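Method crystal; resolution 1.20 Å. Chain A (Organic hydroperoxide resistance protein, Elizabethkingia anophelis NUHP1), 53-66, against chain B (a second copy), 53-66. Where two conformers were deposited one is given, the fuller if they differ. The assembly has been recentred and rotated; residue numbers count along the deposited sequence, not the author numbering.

Chain A 53-66: NPEMLFAAGYSACF
Chain B, residues 53-66: NPEMLFAAGYSACF

Each stretch is a single helix, residues 54–66, preceded by an N-cap asparagine. Backbone torsions stay helical throughout, relaxing to psi of about -27° at P54, and each backbone N from L57 to F66 donates a hydrogen bond to the O four residues earlier. N53 is extended (phi -157°, psi near 170°). Its p rotamer (chi1 about 55°, chi2 about 53°) folds the amide back over the first turn, so that N53(A) OD1 accepts from M56(A) N at 2.8 Å with an N-H...O angle of 156°; the cap in chain B is equivalent.

The helices run nearly antiparallel, at 161° between N-to-C directions, and their axes approach to 8.4 Å. The register pairs P54(A) with G61(B) and G61(A) with P54(B), CA to CA 4.6 Å in both cases. So short a spacing fits the absence of a side chain at 61: an ideal CB on G61(B) would lie 3.3 Å from L57(A) CB, and one on G61(A) 3.4 Å from L57(B) CB.

No hydrogen bond joins the two stretches; the 519 Å² buried between them, both sides summed, is closed by apolar packing. L57 has the most area covered by the other stretch. In both chains it takes chi1 -73° (m) with chi2 near 160° (t), which lays L57(A) CD1 3.7 Å from G61(B) CA, over the bare glycine backbone, while L57(A) CD2 meets L57(B) CD2 at 3.8 Å. The reciprocal contact, G61(A) CA to L57(B) CD1, is also 3.7 Å.

P54, with its C-gamma exo ring and CA-to-CB bond directed toward the partner, packs on the last turn of the opposing stretch. P54(A) CB lies 3.6 Å from G61(B) O, and P54(A) CG lies 3.9 Å from A64(B) CB and 3.6 Å from C65(B) N. P54(A) CG is an aliphatic carbon, so this contact is van der Waals; the C65(B) N hydrogen goes to G61(B) O at 2.8 Å within its own helix. C65 is t (chi1 near 180°), with P54(A) CB 3.9 Å from C65(B) CB; its covalent attachment lies elsewhere in the structure.

F58 leaves its backbone sideways, but a t rotamer (chi1 -167° in A, -162° in B; chi2 near 72°) brings the ring end nearer the partner. F58(A) CE1 and F58(B) CE1 meet at 4.0 Å, each at the other ring's edge and near its plane, an edge-to-edge contact rather than a stack.

Away from the contact, E55 (chi1 m, chi2 p) curls toward its own N-cap, and the CA-to-CB bond of Y62 (chi1 t) is directed away from the other stretch. M56 is t, t, m and F66 t; S63 is p, placing S63(A) OG 3.0 Å from A59(A) O and 3.1 Å from A60(A) O.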

# COMPACT_ATOMS: atom_id res chain seq x y z
N ASN A 53 4.53 9.60 2.58
CA ASN A 53 3.43 9.38 3.51
C ASN A 53 2.75 8.08 3.09
O ASN A 53 3.09 7.49 2.04
CB ASN A 53 2.46 10.59 3.52
CG ASN A 53 1.95 10.92 2.13
OD1 ASN A 53 1.43 10.06 1.41
ND2 ASN A 53 2.12 12.18 1.74
N PRO A 54 1.83 7.55 3.91
CA PRO A 54 1.28 6.22 3.58
C PRO A 54 0.42 6.23 2.34
O PRO A 54 0.33 5.21 1.64
CB PRO A 54 0.56 5.80 4.87
CG PRO A 54 1.11 6.72 5.96
CD PRO A 54 1.45 7.99 5.27
N GLU A 55 -0.19 7.37 2.00
CA GLU A 55 -0.99 7.47 0.79
C GLU A 55 -0.09 7.31 -0.42
O GLU A 55 -0.43 6.62 -1.40
CB GLU A 55 -1.71 8.82 0.73
CG GLU A 55 -2.71 9.11 1.84
CD GLU A 55 -2.15 9.75 3.12
OE1 GLU A 55 -0.95 9.63 3.43
OE2 GLU A 55 -2.99 10.27 3.92
N MET A 56 1.08 7.95 -0.38
CA MET A 56 2.06 7.85 -1.45
C MET A 56 2.63 6.44 -1.58
O MET A 56 2.84 5.94 -2.71
CB MET A 56 3.20 8.86 -1.18
CG MET A 56 4.19 8.97 -2.37
SD MET A 56 5.64 9.97 -1.96
CE MET A 56 4.90 11.60 -1.74
N LEU A 57 2.88 5.77 -0.46
CA LEU A 57 3.31 4.39 -0.50
C LEU A 57 2.24 3.50 -1.13
O LEU A 57 2.57 2.55 -1.86
CB LEU A 57 3.69 3.91 0.91
CG LEU A 57 5.01 4.51 1.40
CD1 LEU A 57 5.10 4.44 2.95
CD2 LEU A 57 6.22 3.87 0.74
N PHE A 58 0.96 3.79 -0.87
CA PHE A 58 -0.10 3.00 -1.47
C PHE A 58 -0.15 3.24 -2.98
O PHE A 58 -0.34 2.29 -3.76
CB PHE A 58 -1.45 3.31 -0.81
CG PHE A 58 -2.52 2.34 -1.16
CD1 PHE A 58 -2.51 1.06 -0.61
CD2 PHE A 58 -3.52 2.65 -2.04
CE1 PHE A 58 -3.50 0.13 -0.98
CE2 PHE A 58 -4.51 1.75 -2.36
CZ PHE A 58 -4.51 0.50 -1.84
N ALA A 59 0.00 4.50 -3.40
CA ALA A 59 0.01 4.79 -4.84
C ALA A 59 1.18 4.08 -5.54
O ALA A 59 1.02 3.49 -6.62
CB ALA A 59 0.12 6.29 -5.06
N ALA A 60 2.36 4.13 -4.95
CA ALA A 60 3.55 3.48 -5.51
C ALA A 60 3.34 1.98 -5.55
O ALA A 60 3.60 1.33 -6.57
CB ALA A 60 4.76 3.85 -4.65
N GLY A 61 2.87 1.41 -4.43
CA GLY A 61 2.68 -0.03 -4.39
C GLY A 61 1.60 -0.53 -5.34
O GLY A 61 1.76 -1.57 -5.98
N TYR A 62 0.49 0.20 -5.45
CA TYR A 62 -0.60 -0.26 -6.28
C TYR A 62 -0.20 -0.16 -7.76
O TYR A 62 -0.45 -1.06 -8.56
CB TYR A 62 -1.88 0.54 -5.99
CG TYR A 62 -3.18 -0.15 -6.39
CD1 TYR A 62 -4.38 0.27 -5.87
CD2 TYR A 62 -3.23 -1.28 -7.23
CE1 TYR A 62 -5.59 -0.32 -6.17
CE2 TYR A 62 -4.44 -1.89 -7.53
CZ TYR A 62 -5.61 -1.41 -7.02
OH TYR A 62 -6.82 -2.00 -7.30
N SER A 63 0.40 0.98 -8.14
CA SER A 63 0.82 1.11 -9.54
C SER A 63 1.79 0.00 -9.92
O SER A 63 1.68 -0.61 -10.99
CB SER A 63 1.38 2.51 -9.83
OG SER A 63 2.57 2.79 -9.11
N ALA A 64 2.74 -0.30 -9.04
CA ALA A 64 3.71 -1.37 -9.32
C ALA A 64 3.06 -2.74 -9.30
O ALA A 64 3.35 -3.58 -10.16
CB ALA A 64 4.86 -1.26 -8.34
N CYS A 65 2.16 -3.01 -8.36
CA CYS A 65 1.46 -4.30 -8.34
C CYS A 65 0.67 -4.50 -9.62
O CYS A 65 0.68 -5.59 -10.21
CB CYS A 65 0.49 -4.30 -7.13
SG CYS A 65 -0.53 -5.80 -6.97
N PHE A 66 -0.05 -3.47 -10.04
CA PHE A 66 -0.90 -3.60 -11.19
C PHE A 66 -0.07 -3.75 -12.46
O PHE A 66 -0.39 -4.56 -13.33
CB PHE A 66 -1.88 -2.43 -11.29
CG PHE A 66 -3.03 -2.70 -12.21
CD1 PHE A 66 -4.14 -3.42 -11.76
CD2 PHE A 66 -2.98 -2.35 -13.56
CE1 PHE A 66 -5.17 -3.68 -12.63
CE2 PHE A 66 -4.02 -2.64 -14.42
CZ PHE A 66 -5.10 -3.29 -13.96
N ASN B 53 9.75 -4.12 -3.70
CA ASN B 53 8.68 -4.79 -4.44
C ASN B 53 7.36 -4.31 -3.86
O ASN B 53 7.35 -3.62 -2.82
CB ASN B 53 8.84 -6.33 -4.39
CG ASN B 53 8.95 -6.86 -2.96
OD1 ASN B 53 8.09 -6.57 -2.13
ND2 ASN B 53 10.02 -7.60 -2.65
N PRO B 54 6.24 -4.57 -4.53
CA PRO B 54 4.97 -4.01 -4.02
C PRO B 54 4.54 -4.57 -2.68
O PRO B 54 3.83 -3.89 -1.92
CB PRO B 54 3.98 -4.27 -5.15
CG PRO B 54 4.89 -4.52 -6.38
CD PRO B 54 6.08 -5.21 -5.86
N GLU B 55 4.93 -5.81 -2.36
CA GLU B 55 4.62 -6.37 -1.04
C GLU B 55 5.32 -5.58 0.05
O GLU B 55 4.73 -5.28 1.09
CB GLU B 55 5.08 -7.83 -1.00
CG GLU B 55 4.43 -8.79 -1.99
CD GLU B 55 5.14 -8.87 -3.36
OE1 GLU B 55 5.83 -7.95 -3.78
OE2 GLU B 55 4.89 -9.87 -4.07
N MET B 56 6.58 -5.21 -0.18
CA MET B 56 7.37 -4.42 0.75
C MET B 56 6.80 -3.01 0.88
O MET B 56 6.77 -2.44 1.99
CB MET B 56 8.82 -4.39 0.26
CG MET B 56 9.76 -3.70 1.25
SD MET B 56 11.42 -3.48 0.58
CE MET B 56 11.93 -5.19 0.30
N LEU B 57 6.33 -2.44 -0.22
CA LEU B 57 5.68 -1.13 -0.15
C LEU B 57 4.40 -1.20 0.67
O LEU B 57 4.06 -0.25 1.38
CB LEU B 57 5.41 -0.60 -1.57
CG LEU B 57 6.66 -0.13 -2.31
CD1 LEU B 57 6.38 -0.03 -3.82
CD2 LEU B 57 7.17 1.18 -1.76
N PHE B 58 3.67 -2.31 0.56
CA PHE B 58 2.47 -2.48 1.37
C PHE B 58 2.79 -2.59 2.85
O PHE B 58 2.09 -1.99 3.69
CB PHE B 58 1.66 -3.70 0.89
CG PHE B 58 0.23 -3.68 1.38
CD1 PHE B 58 -0.68 -2.76 0.88
CD2 PHE B 58 -0.21 -4.58 2.33
CE1 PHE B 58 -2.00 -2.70 1.34
CE2 PHE B 58 -1.55 -4.53 2.77
CZ PHE B 58 -2.42 -3.61 2.26
N ALA B 59 3.82 -3.35 3.20
CA ALA B 59 4.25 -3.45 4.60
C ALA B 59 4.69 -2.09 5.13
O ALA B 59 4.33 -1.70 6.25
CB ALA B 59 5.40 -4.44 4.71
N ALA B 60 5.48 -1.35 4.34
CA ALA B 60 5.94 -0.03 4.75
C ALA B 60 4.77 0.93 4.92
O ALA B 60 4.65 1.64 5.93
CB ALA B 60 6.94 0.49 3.72
N GLY B 61 3.87 0.94 3.93
CA GLY B 61 2.72 1.84 4.00
C GLY B 61 1.79 1.50 5.14
O GLY B 61 1.26 2.40 5.80
N TYR B 62 1.51 0.20 5.35
CA TYR B 62 0.56 -0.17 6.39
C TYR B 62 1.15 0.14 7.77
O TYR B 62 0.46 0.69 8.65
CB TYR B 62 0.18 -1.64 6.26
CG TYR B 62 -1.19 -2.01 6.82
CD1 TYR B 62 -1.85 -3.16 6.35
CD2 TYR B 62 -1.82 -1.27 7.83
CE1 TYR B 62 -3.09 -3.53 6.84
CE2 TYR B 62 -3.08 -1.63 8.31
CZ TYR B 62 -3.68 -2.76 7.83
OH TYR B 62 -4.91 -3.19 8.32
N SER B 63 2.41 -0.22 8.00
CA SER B 63 3.02 0.10 9.29
C SER B 63 2.99 1.60 9.56
O SER B 63 2.64 2.01 10.67
CB SER B 63 4.43 -0.47 9.39
OG SER B 63 5.32 0.15 8.50
N ALA B 64 3.29 2.42 8.54
CA ALA B 64 3.24 3.86 8.73
C ALA B 64 1.81 4.38 8.92
O ALA B 64 1.57 5.26 9.76
CB ALA B 64 3.90 4.53 7.53
N CYS B 65 0.85 3.87 8.15
CA CYS B 65 -0.55 4.27 8.30
C CYS B 65 -1.03 3.96 9.71
O CYS B 65 -1.65 4.80 10.39
CB CYS B 65 -1.39 3.49 7.27
SG CYS B 65 -3.17 3.93 7.32
N PHE B 66 -0.75 2.76 10.17
CA PHE B 66 -1.26 2.36 11.48
C PHE B 66 -0.58 3.17 12.58
O PHE B 66 -1.25 3.62 13.53
CB PHE B 66 -1.13 0.85 11.65
CG PHE B 66 -1.98 0.33 12.77
CD1 PHE B 66 -3.29 -0.09 12.53
CD2 PHE B 66 -1.52 0.33 14.08
CE1 PHE B 66 -4.08 -0.57 13.53
CE2 PHE B 66 -2.35 -0.12 15.10
CZ PHE B 66 -3.63 -0.56 14.83